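Local coordinates for protein 8-demethyl-8-aminoriboflavin-5'-phosphate synthase (Streptomyces davawensis, PDB 5MLD) that makes 8-demethyl-8-aminoriboflavin-5'-phosphate, a step toward the antibiotic roseoflavin, by replacing the C-8 methyl group of FMN with an amino group taken from glutamate, at residues Leu6-Thr11 against Glu40-Ile45; Ile84-Thr89 against Gly128-Gly133; Ala161-Gly166 against Asn186-Phe191. All blocks are in the same frame, centred on the assembly; numbering follows the deposited sequence.

Interaction 1: Leu6-Thr11 against Glu40-Ile45. With 8DP (8-demethyl-8-aminoriboflavin-5'-phosphate), chain I.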
loop_
_atom_site.group_PDB
_atom_site.type_symbol
_atom_site.label_atom_id
_atom_site.label_comp_id
_atom_site.label_asym_id
_atom_site.label_seq_id
_atom_site.Cartn_x
_atom_site.Cartn_y
_atom_site.Cartn_z
ATOM N N LEU A 6 0.375 25.528 6.827
ATOM C CA LEU A 6 1.038 25.587 5.536
ATOM C C LEU A 6 0.435 24.494 4.664
ATOM O O LEU A 6 0.485 23.319 5.029
ATOM C CB LEU A 6 2.544 25.401 5.683
ATOM C CG LEU A 6 3.306 25.402 4.355
ATOM C CD1 LEU A 6 3.138 26.753 3.618
ATOM C CD2 LEU A 6 4.753 25.057 4.595
ATOM N N ILE A 7 -0.153 24.880 3.535
ATOM C CA ILE A 7 -0.810 23.939 2.627
ATOM C C ILE A 7 0.033 23.862 1.370
ATOM O O ILE A 7 0.241 24.881 0.709
ATOM C CB ILE A 7 -2.244 24.371 2.296
ATOM C CG1 ILE A 7 -3.028 24.624 3.603
ATOM C CG2 ILE A 7 -2.911 23.298 1.420
ATOM C CD1 ILE A 7 -4.414 25.254 3.419
ATOM N N LEU A 8 0.523 22.669 1.039
ATOM C CA LEU A 8 1.398 22.487 -0.121
ATOM C C LEU A 8 0.585 21.823 -1.226
ATOM O O LEU A 8 0.253 20.640 -1.130
ATOM C CB LEU A 8 2.627 21.642 0.222
ATOM C CG LEU A 8 3.485 22.182 1.367
ATOM C CD1 LEU A 8 4.687 21.259 1.596
ATOM C CD2 LEU A 8 3.928 23.608 1.071
ATOM N N ASN A 9 0.240 22.592 -2.261
ATOM C CA ASN A 9 -0.377 22.008 -3.445
ATOM C C ASN A 9 0.728 21.361 -4.268
ATOM O O ASN A 9 1.597 22.056 -4.809
ATOM C CB ASN A 9 -1.113 23.068 -4.263
ATOM C CG ASN A 9 -1.873 22.461 -5.405
ATOM O OD1 ASN A 9 -1.558 21.353 -5.831
ATOM N ND2 ASN A 9 -2.880 23.167 -5.902
ATOM N N THR A 10 0.693 20.031 -4.382
ATOM C CA THR A 10 1.770 19.319 -5.062
ATOM C C THR A 10 1.390 18.903 -6.484
ATOM O O THR A 10 1.971 17.954 -7.025
ATOM C CB THR A 10 2.212 18.116 -4.220
ATOM O OG1 THR A 10 1.097 17.265 -3.968
ATOM C CG2 THR A 10 2.728 18.606 -2.843
ATOM N N THR A 11 0.444 19.615 -7.101
ATOM C CA THR A 11 0.133 19.407 -8.510
ATOM C C THR A 11 1.376 19.580 -9.380
ATOM O O THR A 11 2.307 20.319 -9.044
ATOM C CB THR A 11 -0.945 20.401 -8.967
ATOM O OG1 THR A 11 -1.236 20.182 -10.349
ATOM C CG2 THR A 11 -0.463 21.845 -8.790
ATOM N N GLU A 40 -1.104 29.663 4.594
ATOM C CA GLU A 40 -0.292 29.995 3.433
ATOM C C GLU A 40 -0.360 28.816 2.482
ATOM O O GLU A 40 -0.198 27.674 2.919
ATOM C CB GLU A 40 1.155 30.257 3.833
ATOM C CG GLU A 40 2.054 30.582 2.664
ATOM C CD GLU A 40 3.402 31.090 3.123
ATOM O OE1 GLU A 40 3.754 30.862 4.309
ATOM O OE2 GLU A 40 4.099 31.722 2.299
ATOM N N VAL A 41 -0.594 29.080 1.199
ATOM C CA VAL A 41 -0.620 28.032 0.180
ATOM C C VAL A 41 0.625 28.198 -0.674
ATOM O O VAL A 41 0.907 29.299 -1.160
ATOM C CB VAL A 41 -1.887 28.102 -0.696
ATOM C CG1 VAL A 41 -1.877 26.963 -1.739
ATOM C CG2 VAL A 41 -3.151 28.054 0.131
ATOM N N VAL A 42 1.368 27.114 -0.862
ATOM C CA VAL A 42 2.536 27.098 -1.737
ATOM C C VAL A 42 2.305 26.021 -2.780
ATOM O O VAL A 42 1.947 24.892 -2.430
ATOM C CB VAL A 42 3.827 26.827 -0.946
ATOM C CG1 VAL A 42 4.977 26.529 -1.882
ATOM C CG2 VAL A 42 4.155 28.035 -0.065
ATOM N N ARG A 43 2.461 26.371 -4.060
ATOM C CA ARG A 43 2.392 25.357 -5.117
ATOM C C ARG A 43 3.827 24.982 -5.434
ATOM O O ARG A 43 4.553 25.755 -6.061
ATOM C CB ARG A 43 1.662 25.839 -6.368
ATOM C CG ARG A 43 1.560 24.695 -7.362
ATOM C CD ARG A 43 0.844 25.114 -8.665
ATOM N NE ARG A 43 -0.528 25.574 -8.436
ATOM C CZ ARG A 43 -1.423 25.738 -9.405
ATOM N NH1 ARG A 43 -1.090 25.452 -10.651
ATOM N NH2 ARG A 43 -2.655 26.164 -9.137
ATOM N N VAL A 44 4.246 23.806 -4.955
ATOM C CA VAL A 44 5.668 23.520 -4.855
ATOM C C VAL A 44 6.317 23.418 -6.232
ATOM O O VAL A 44 7.493 23.761 -6.385
ATOM C CB VAL A 44 5.899 22.243 -4.016
ATOM C CG1 VAL A 44 5.282 22.399 -2.628
ATOM C CG2 VAL A 44 5.297 21.041 -4.696
ATOM N N ILE A 45 5.566 22.990 -7.254
ATOM C CA ILE A 45 6.135 22.849 -8.593
ATOM C C ILE A 45 6.516 24.202 -9.188
ATOM O O ILE A 45 7.312 24.258 -10.138
ATOM C CB ILE A 45 5.162 22.085 -9.523
ATOM C CG1 ILE A 45 5.889 21.527 -10.748
ATOM C CG2 ILE A 45 3.991 22.956 -9.983
ATOM C CD1 ILE A 45 6.766 20.357 -10.450
HETATM C C4 8DP I . -5.406 12.592 -11.181
HETATM C C5 8DP I . -5.794 11.506 -12.190
HETATM C C8 8DP I . -2.034 11.285 -14.185
HETATM N N3 8DP I . -3.029 8.266 -11.503
HETATM C C2 8DP I . -6.112 15.069 -11.012
HETATM N N2 8DP I . -1.629 12.304 -15.121
HETATM N N1 8DP I . -4.826 10.349 -11.976
HETATM C C6 8DP I . -3.624 10.326 -12.604
HETATM O O6 8DP I . -5.398 14.152 -13.049
HETATM N N4 8DP I . -6.331 9.369 -10.458
HETATM C C12 8DP I . -2.728 9.258 -12.381
HETATM C C13 8DP I . -5.137 9.358 -11.101
HETATM C C14 8DP I . -4.229 8.317 -10.861
HETATM C C15 8DP I . -4.604 7.322 -9.950
HETATM C C16 8DP I . -6.640 8.411 -9.608
HETATM C C1 8DP I . -5.428 16.417 -11.268
HETATM C C3 8DP I . -5.200 14.034 -11.671
HETATM C C7 8DP I . -3.286 11.338 -13.539
HETATM C C9 8DP I . -1.143 10.202 -13.934
HETATM O O1 8DP I . -4.434 19.430 -9.028
HETATM P P1 8DP I . -4.428 18.593 -10.326
HETATM O O2 8DP I . -5.238 19.352 -11.435
HETATM O O3 8DP I . -3.012 18.302 -10.804
HETATM O O4 8DP I . -5.204 17.206 -10.038
HETATM O O5 8DP I . -6.283 14.912 -9.647
HETATM O O7 8DP I . -5.242 12.359 -9.968
HETATM C C10 8DP I . 0.203 10.126 -14.623
HETATM C C11 8DP I . -1.491 9.219 -13.042
HETATM O O8 8DP I . -3.748 6.262 -9.653
HETATM N N5 8DP I . -5.795 7.396 -9.344
HETATM O O9 8DP I . -7.876 8.407 -8.914
HETATM O O HOH W 1 3.018 21.727 -7.043
#
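Ile7 pairs with Val41, and Asn9 with Arg43, on the two neighbouring parallel strands of a beta-alpha-beta unit in a flavodoxin-like fold. Helix 20-34 connects strand 4-9 to strand 38-43. The short strand axes come within 4.7 Å and make an angle of 23°.

Backbone hydrogen bonds form the usual parallel ladder. Ile7 uses both its polar backbone atoms: its N donates to Glu40 O at 2.9 Å and its O accepts from Val42 N. Asn9 N then donates to Val42 O, and Asn9 O accepts from Val44 N at 3.2 Å. A bound water extends the link beyond the strands. It donates to Asn9 O and Thr11 O and accepts from Ile45 N, so it joins the two chain segments as they leave the sheet.

Apolar contacts line the face that carries Leu6, Leu8 and Val42. Leu8 CD2 lies beside Val42 CB at 3.8 Å, the two side chains pointing the same way. Leu6 CD1 touches Val42 CG2. Helix 72-81 packs on this face, and helix 20-34 packs on the other, which carries Ile7 and Val41.

Polar side chains shape the C-terminal end. Asn9 OD1 accepts from Thr11 N at 2.9 Å, an Asx turn at the start of the phosphate-binding loop, which it probably helps to shape. Asn9 ND2 is hydrogen-bonded to Gln22 OE1. Thr11 CG2 sits over one face of the Arg43 guanidinium and lies 3.5 Å from Arg43 CD. Arg43 NH1 is hydrogen-bonded to the backbone O atoms of Arg13 and Ser17, two bonds that help to hold the guanidinium beside the loop.

The ligand is reached through Thr11. Its OG1 is anti to the backbone N (chi1 180°), and Thr11 OG1 donates to phosphate atom O3 of 8DP at 2.6 Å.

Interaction 2: Ile84-Thr89 against Gly128-Gly133. With 8DP (8-demethyl-8-aminoriboflavin-5'-phosphate), chain I.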
loop_
_atom_site.group_PDB
_atom_site.type_symbol
_atom_site.label_atom_id
_atom_site.label_comp_id
_atom_site.label_asym_id
_atom_site.label_seq_id
_atom_site.Cartn_x
_atom_site.Cartn_y
_atom_site.Cartn_z
ATOM N N ILE A 84 0.800 23.520 11.472
ATOM C CA ILE A 84 0.042 22.508 10.747
ATOM C C ILE A 84 0.631 22.418 9.343
ATOM O O ILE A 84 0.868 23.446 8.701
ATOM C CB ILE A 84 -1.457 22.853 10.684
ATOM C CG1 ILE A 84 -2.085 22.887 12.086
ATOM C CG2 ILE A 84 -2.181 21.825 9.843
ATOM C CD1 ILE A 84 -3.398 23.599 12.126
ATOM N N LEU A 85 0.891 21.191 8.883
ATOM C CA LEU A 85 1.321 20.932 7.512
ATOM C C LEU A 85 0.218 20.139 6.822
ATOM O O LEU A 85 -0.122 19.040 7.257
ATOM C CB LEU A 85 2.642 20.156 7.477
ATOM C CG LEU A 85 3.088 19.817 6.043
ATOM C CD1 LEU A 85 3.449 21.094 5.299
ATOM C CD2 LEU A 85 4.261 18.862 6.013
ATOM N N VAL A 86 -0.387 20.719 5.800
ATOM C CA VAL A 86 -1.378 20.014 5.001
ATOM C C VAL A 86 -0.744 19.739 3.656
ATOM O O VAL A 86 -0.471 20.679 2.895
ATOM C CB VAL A 86 -2.666 20.823 4.825
ATOM C CG1 VAL A 86 -3.636 20.045 3.930
ATOM C CG2 VAL A 86 -3.277 21.171 6.192
ATOM N N ILE A 87 -0.533 18.465 3.336
ATOM C CA ILE A 87 -0.153 18.100 1.974
ATOM C C ILE A 87 -1.433 17.996 1.155
ATOM O O ILE A 87 -2.362 17.272 1.525
ATOM C CB ILE A 87 0.634 16.783 1.934
ATOM C CG1 ILE A 87 1.900 16.838 2.807
ATOM C CG2 ILE A 87 0.953 16.423 0.471
ATOM C CD1 ILE A 87 2.940 17.814 2.336
ATOM N N ALA A 88 -1.497 18.732 0.059
ATOM C CA ALA A 88 -2.683 18.727 -0.791
ATOM C C ALA A 88 -2.231 18.157 -2.127
ATOM O O ALA A 88 -1.671 18.880 -2.957
ATOM C CB ALA A 88 -3.287 20.120 -0.933
ATOM N N THR A 89 -2.480 16.871 -2.333
ATOM C CA THR A 89 -1.837 16.229 -3.459
ATOM C C THR A 89 -2.856 15.610 -4.405
ATOM O O THR A 89 -3.820 14.969 -3.969
ATOM C CB THR A 89 -0.839 15.149 -2.986
ATOM O OG1 THR A 89 -0.168 14.601 -4.127
ATOM C CG2 THR A 89 -1.534 14.025 -2.189
ATOM N N GLY A 128 -2.282 17.199 8.204
ATOM C CA GLY A 128 -3.525 16.830 7.569
ATOM C C GLY A 128 -3.267 16.596 6.095
ATOM O O GLY A 128 -2.165 16.829 5.591
ATOM N N LEU A 129 -4.300 16.144 5.404
ATOM C CA LEU A 129 -4.120 15.726 4.027
ATOM C C LEU A 129 -5.352 16.121 3.227
ATOM O O LEU A 129 -6.476 15.903 3.686
ATOM C CB LEU A 129 -3.899 14.220 3.993
ATOM C CG LEU A 129 -3.289 13.565 2.779
ATOM C CD1 LEU A 129 -1.913 14.169 2.492
ATOM C CD2 LEU A 129 -3.166 12.118 3.135
ATOM N N LEU A 130 -5.136 16.724 2.057
ATOM C CA LEU A 130 -6.172 16.910 1.045
ATOM C C LEU A 130 -5.749 16.155 -0.209
ATOM O O LEU A 130 -4.603 16.285 -0.649
ATOM C CB LEU A 130 -6.378 18.392 0.723
ATOM C CG LEU A 130 -6.820 19.295 1.884
ATOM C CD1 LEU A 130 -6.810 20.729 1.440
ATOM C CD2 LEU A 130 -8.222 18.907 2.416
ATOM N N MET A 131 -6.652 15.353 -0.783
ATOM C CA MET A 131 -6.278 14.553 -1.948
ATOM C C MET A 131 -7.352 14.637 -3.022
ATOM O O MET A 131 -8.548 14.745 -2.724
ATOM C CB MET A 131 -6.044 13.079 -1.583
ATOM C CG MET A 131 -4.826 12.816 -0.727
ATOM S SD MET A 131 -4.895 11.150 -0.069
ATOM C CE MET A 131 -6.236 11.243 1.103
ATOM N N CYS A 132 -6.922 14.553 -4.278
ATOM C CA CYS A 132 -7.849 14.572 -5.407
ATOM C C CYS A 132 -7.396 13.518 -6.406
ATOM O O CYS A 132 -6.251 13.549 -6.844
ATOM C CB CYS A 132 -7.876 15.950 -6.077
ATOM S SG CYS A 132 -9.332 16.107 -7.054
ATOM N N GLY A 133 -8.278 12.575 -6.747
ATOM C CA GLY A 133 -7.991 11.625 -7.799
ATOM C C GLY A 133 -9.194 11.518 -8.718
ATOM O O GLY A 133 -10.298 11.931 -8.366
HETATM C C4 8DP I . -5.406 12.592 -11.181
HETATM C C5 8DP I . -5.794 11.506 -12.190
HETATM C C8 8DP I . -2.034 11.285 -14.185
HETATM N N3 8DP I . -3.029 8.266 -11.503
HETATM C C2 8DP I . -6.112 15.069 -11.012
HETATM N N2 8DP I . -1.629 12.304 -15.121
HETATM N N1 8DP I . -4.826 10.349 -11.976
HETATM C C6 8DP I . -3.624 10.326 -12.604
HETATM O O6 8DP I . -5.398 14.152 -13.049
HETATM N N4 8DP I . -6.331 9.369 -10.458
HETATM C C12 8DP I . -2.728 9.258 -12.381
HETATM C C13 8DP I . -5.137 9.358 -11.101
HETATM C C14 8DP I . -4.229 8.317 -10.861
HETATM C C15 8DP I . -4.604 7.322 -9.950
HETATM C C16 8DP I . -6.640 8.411 -9.608
HETATM C C1 8DP I . -5.428 16.417 -11.268
HETATM C C3 8DP I . -5.200 14.034 -11.671
HETATM C C7 8DP I . -3.286 11.338 -13.539
HETATM C C9 8DP I . -1.143 10.202 -13.934
HETATM O O1 8DP I . -4.434 19.430 -9.028
HETATM P P1 8DP I . -4.428 18.593 -10.326
HETATM O O2 8DP I . -5.238 19.352 -11.435
HETATM O O3 8DP I . -3.012 18.302 -10.804
HETATM O O4 8DP I . -5.204 17.206 -10.038
HETATM O O5 8DP I . -6.283 14.912 -9.647
HETATM O O7 8DP I . -5.242 12.359 -9.968
HETATM C C10 8DP I . 0.203 10.126 -14.623
HETATM C C11 8DP I . -1.491 9.219 -13.042
HETATM O O8 8DP I . -3.748 6.262 -9.653
HETATM N N5 8DP I . -5.795 7.396 -9.344
HETATM O O9 8DP I . -7.876 8.407 -8.914
#
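Leu129 reaches Ile87 through its first two torsions. Its CG is anti to the backbone N (chi1 -162°), and chi2 of 58° turns CD1 in toward the neighbouring strand. Leu129 CD1 then meets Ile87 CB at 3.7 Å. On the opposite face of the sheet, the CG of Leu130 is anti to its carbonyl carbon (chi1 -61°) and touches Val86 CG1 at 3.9 Å. Ala88 CB packs on Leu130 CB. Back on the face of Ile87 and Leu129, Thr89 CG2 lies 3.8 Å from Met131 CG, and the two side chains point the same way.

The strands are parallel and bonded along their length. Gly128 N donates to Leu85 O, and Thr89 N to Leu130 O at 2.8 Å. Cys132 N donates to Thr89 O at 3.1 Å, where the strand reaches the flavin pocket. Cys132 O lies 3.1 Å from 8DP O5, and Gly133 C comes within 3.4 Å of 8DP O9.

These are inner strands of the flavodoxin-like sheet. Strand 4-9 flanks 84-92, and strand 161-164 flanks 125-132. Leu129 and Met131 pack against helix 138-152, while Val86 and Ala88 face helix 20-34.

Interaction 3: Ala161-Gly166 against Asn186-Phe191; sequences AAYWLG and NKLIRF
Leu188 and Ala162 bring helix 183-205 against strand 161-164 of the flavodoxin-like sheet. The contact is an alpha/beta packing: the short helix axis runs nearly antiparallel to the strand, at 159°, and comes within 7.0 Å of it. Such a close approach goes with the small side chain at Ala162.

Leu188 has the largest share of the contact. Its CB points toward the strand and lies 3.7 Å from Ala162 CB, with Ala162 CA only slightly farther off. CG is anti to the carbonyl carbon (chi1 -69°), beside the backbone N. Chi2 of -168° sets CD1 anti to CA, and this methyl meets the phenol ring of Tyr163, the two side chains crossing obliquely. Leu188 CD1 touches Tyr163 CE1 at 3.5 Å and lies 3.9 Å from Tyr163 CD1. The same methyl also comes to 4.1 Å from Ala161 O.

Ala162 CB makes the contact from the strand. It presses against the helix backbone between Leu188 and Ile189, reaching Ile189 N at 3.5 Å. It also touches Ile189 CG1 at 3.7 Å. The alanine methyl thus rests on the helix backbone with a leucine and an isoleucine side chain beside it. All the contacts between the two segments are van der Waals.

Tyr163 points its CB away from the helix, yet its ring swings back to meet Leu188. Its OH is hydrogen-bonded to OE2 of Glu135 of the fourth subunit, which ties the contact to the tetramer.

Around it, Ala162 pairs by backbone bonds with Leu129 and Met131 of strand 125-132. Ile189 also packs on helix 20-34, while Ala161 and Tyr163 meet helix 138-152 from the other face of the strand.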
loop_
_atom_site.group_PDB
_atom_site.type_symbol
_atom_site.label_atom_id
_atom_site.label_comp_id
_atom_site.label_asym_id
_atom_site.label_seq_id
_atom_site.Cartn_x
_atom_site.Cartn_y
_atom_site.Cartn_z
ATOM N N ALA A 161 -7.729 13.195 6.858
ATOM C CA ALA A 161 -7.530 13.133 5.410
ATOM C C ALA A 161 -8.862 13.330 4.700
ATOM O O ALA A 161 -9.777 12.515 4.865
ATOM C CB ALA A 161 -6.914 11.794 5.006
ATOM N N ALA A 162 -8.969 14.406 3.911
ATOM C CA ALA A 162 -10.153 14.698 3.113
ATOM C C ALA A 162 -9.812 14.595 1.630
ATOM O O ALA A 162 -8.699 14.927 1.221
ATOM C CB ALA A 162 -10.690 16.094 3.417
ATOM N N TYR A 163 -10.779 14.156 0.819
ATOM C CA TYR A 163 -10.445 13.788 -0.551
ATOM C C TYR A 163 -11.692 13.833 -1.423
ATOM O O TYR A 163 -12.824 13.825 -0.929
ATOM C CB TYR A 163 -9.796 12.391 -0.598
ATOM C CG TYR A 163 -10.710 11.320 -0.069
ATOM C CD1 TYR A 163 -10.739 11.016 1.278
ATOM C CD2 TYR A 163 -11.572 10.628 -0.913
ATOM C CE1 TYR A 163 -11.586 10.069 1.773
ATOM C CE2 TYR A 163 -12.426 9.658 -0.423
ATOM C CZ TYR A 163 -12.434 9.395 0.930
ATOM O OH TYR A 163 -13.276 8.452 1.462
ATOM N N TRP A 164 -11.458 13.876 -2.739
ATOM C CA TRP A 164 -12.495 13.684 -3.737
ATOM C C TRP A 164 -12.038 12.609 -4.716
ATOM O O TRP A 164 -10.875 12.575 -5.110
ATOM C CB TRP A 164 -12.801 14.984 -4.506
ATOM C CG TRP A 164 -13.951 14.841 -5.490
ATOM C CD1 TRP A 164 -15.267 15.096 -5.247
ATOM C CD2 TRP A 164 -13.868 14.420 -6.859
ATOM N NE1 TRP A 164 -16.017 14.851 -6.367
ATOM C CE2 TRP A 164 -15.180 14.448 -7.383
ATOM C CE3 TRP A 164 -12.812 14.037 -7.696
ATOM C CZ2 TRP A 164 -15.472 14.090 -8.709
ATOM C CZ3 TRP A 164 -13.096 13.680 -9.017
ATOM C CH2 TRP A 164 -14.416 13.710 -9.513
ATOM N N LEU A 165 -12.960 11.735 -5.087
ATOM C CA LEU A 165 -12.767 10.745 -6.135
ATOM C C LEU A 165 -14.077 10.603 -6.888
ATOM O O LEU A 165 -15.153 10.687 -6.289
ATOM C CB LEU A 165 -12.381 9.351 -5.584
ATOM C CG LEU A 165 -11.179 9.235 -4.647
ATOM C CD1 LEU A 165 -11.236 7.816 -4.096
ATOM C CD2 LEU A 165 -9.881 9.530 -5.365
ATOM N N GLY A 166 -13.988 10.368 -8.197
ATOM C CA GLY A 166 -15.140 9.897 -8.932
ATOM C C GLY A 166 -15.276 8.373 -8.898
ATOM O O GLY A 166 -14.556 7.673 -8.172
ATOM N N ASN A 186 -16.984 17.647 1.174
ATOM C CA ASN A 186 -17.121 18.886 1.929
ATOM C C ASN A 186 -17.194 18.613 3.422
ATOM O O ASN A 186 -16.628 19.365 4.230
ATOM C CB ASN A 186 -18.340 19.661 1.447
ATOM C CG ASN A 186 -18.038 20.483 0.207
ATOM O OD1 ASN A 186 -16.904 20.949 0.023
ATOM N ND2 ASN A 186 -19.043 20.669 -0.648
ATOM N N LYS A 187 -17.831 17.517 3.815
ATOM C CA LYS A 187 -17.877 17.237 5.246
ATOM C C LYS A 187 -16.521 16.741 5.742
ATOM O O LYS A 187 -16.087 17.127 6.831
ATOM C CB LYS A 187 -19.013 16.260 5.576
ATOM C CG LYS A 187 -18.668 14.796 5.783
ATOM C CD LYS A 187 -19.948 13.998 6.072
ATOM C CE LYS A 187 -19.737 12.498 5.977
ATOM N NZ LYS A 187 -21.042 11.769 6.012
ATOM N N LEU A 188 -15.793 15.950 4.932
ATOM C CA LEU A 188 -14.456 15.531 5.360
ATOM C C LEU A 188 -13.507 16.723 5.522
ATOM O O LEU A 188 -12.693 16.752 6.453
ATOM C CB LEU A 188 -13.865 14.516 4.374
ATOM C CG LEU A 188 -14.552 13.140 4.354
ATOM C CD1 LEU A 188 -13.696 12.165 3.565
ATOM C CD2 LEU A 188 -14.821 12.581 5.755
ATOM N N ILE A 189 -13.546 17.686 4.599
ATOM C CA ILE A 189 -12.675 18.855 4.736
ATOM C C ILE A 189 -12.945 19.553 6.064
ATOM O O ILE A 189 -12.012 19.934 6.791
ATOM C CB ILE A 189 -12.859 19.810 3.540
ATOM C CG1 ILE A 189 -12.289 19.178 2.264
ATOM C CG2 ILE A 189 -12.147 21.127 3.796
ATOM C CD1 ILE A 189 -12.572 20.002 1.006
ATOM N N ARG A 190 -14.220 19.685 6.421
ATOM C CA ARG A 190 -14.577 20.355 7.675
ATOM C C ARG A 190 -14.095 19.577 8.898
ATOM O O ARG A 190 -13.580 20.184 9.851
ATOM C CB ARG A 190 -16.084 20.585 7.738
ATOM C CG ARG A 190 -16.566 21.672 6.753
ATOM C CD ARG A 190 -18.100 21.843 6.756
ATOM N NE ARG A 190 -18.519 22.976 5.926
ATOM C CZ ARG A 190 -18.552 24.245 6.334
ATOM N NH1 ARG A 190 -18.212 24.562 7.583
ATOM N NH2 ARG A 190 -18.948 25.202 5.497
ATOM N N PHE A 191 -14.257 18.248 8.892
ATOM C CA PHE A 191 -13.692 17.403 9.947
ATOM C C PHE A 191 -12.202 17.677 10.096
ATOM O O PHE A 191 -11.686 17.896 11.200
ATOM C CB PHE A 191 -13.878 15.907 9.623
ATOM C CG PHE A 191 -15.305 15.392 9.657
ATOM C CD1 PHE A 191 -16.382 16.201 9.984
ATOM C CD2 PHE A 191 -15.545 14.054 9.364
ATOM C CE1 PHE A 191 -17.664 15.690 10.004
ATOM C CE2 PHE A 191 -16.825 13.525 9.386
ATOM C CZ PHE A 191 -17.890 14.343 9.706
#

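How the interactions relate
All three contacts involve one sheet: interactions 1 and 2 pair its strands, and interaction 3 packs a helix on it. Interactions 1 and 2 have centres 9 Å apart and join directly, because strands 4-9 and 84-92 are neighbours: Leu6 N lies 2.8 Å from Ile84 O, and Leu8 O 2.8 Å from Ala88 N. Interactions 2 and 3 join in the same way through strands 125-132 and 161-164, with Met131 N 2.9 Å from Ala162 O. Interactions 1 and 3 do not touch; their centres are 18 Å apart. The 8DP pocket lies at the C-terminal ends of the strands. Interaction 1 supplies a hydrogen bond to the phosphate, from Thr11, and interaction 2 lines the pocket. The Tyr163 side chain of interaction 3 stays about 9 Å from 8DP.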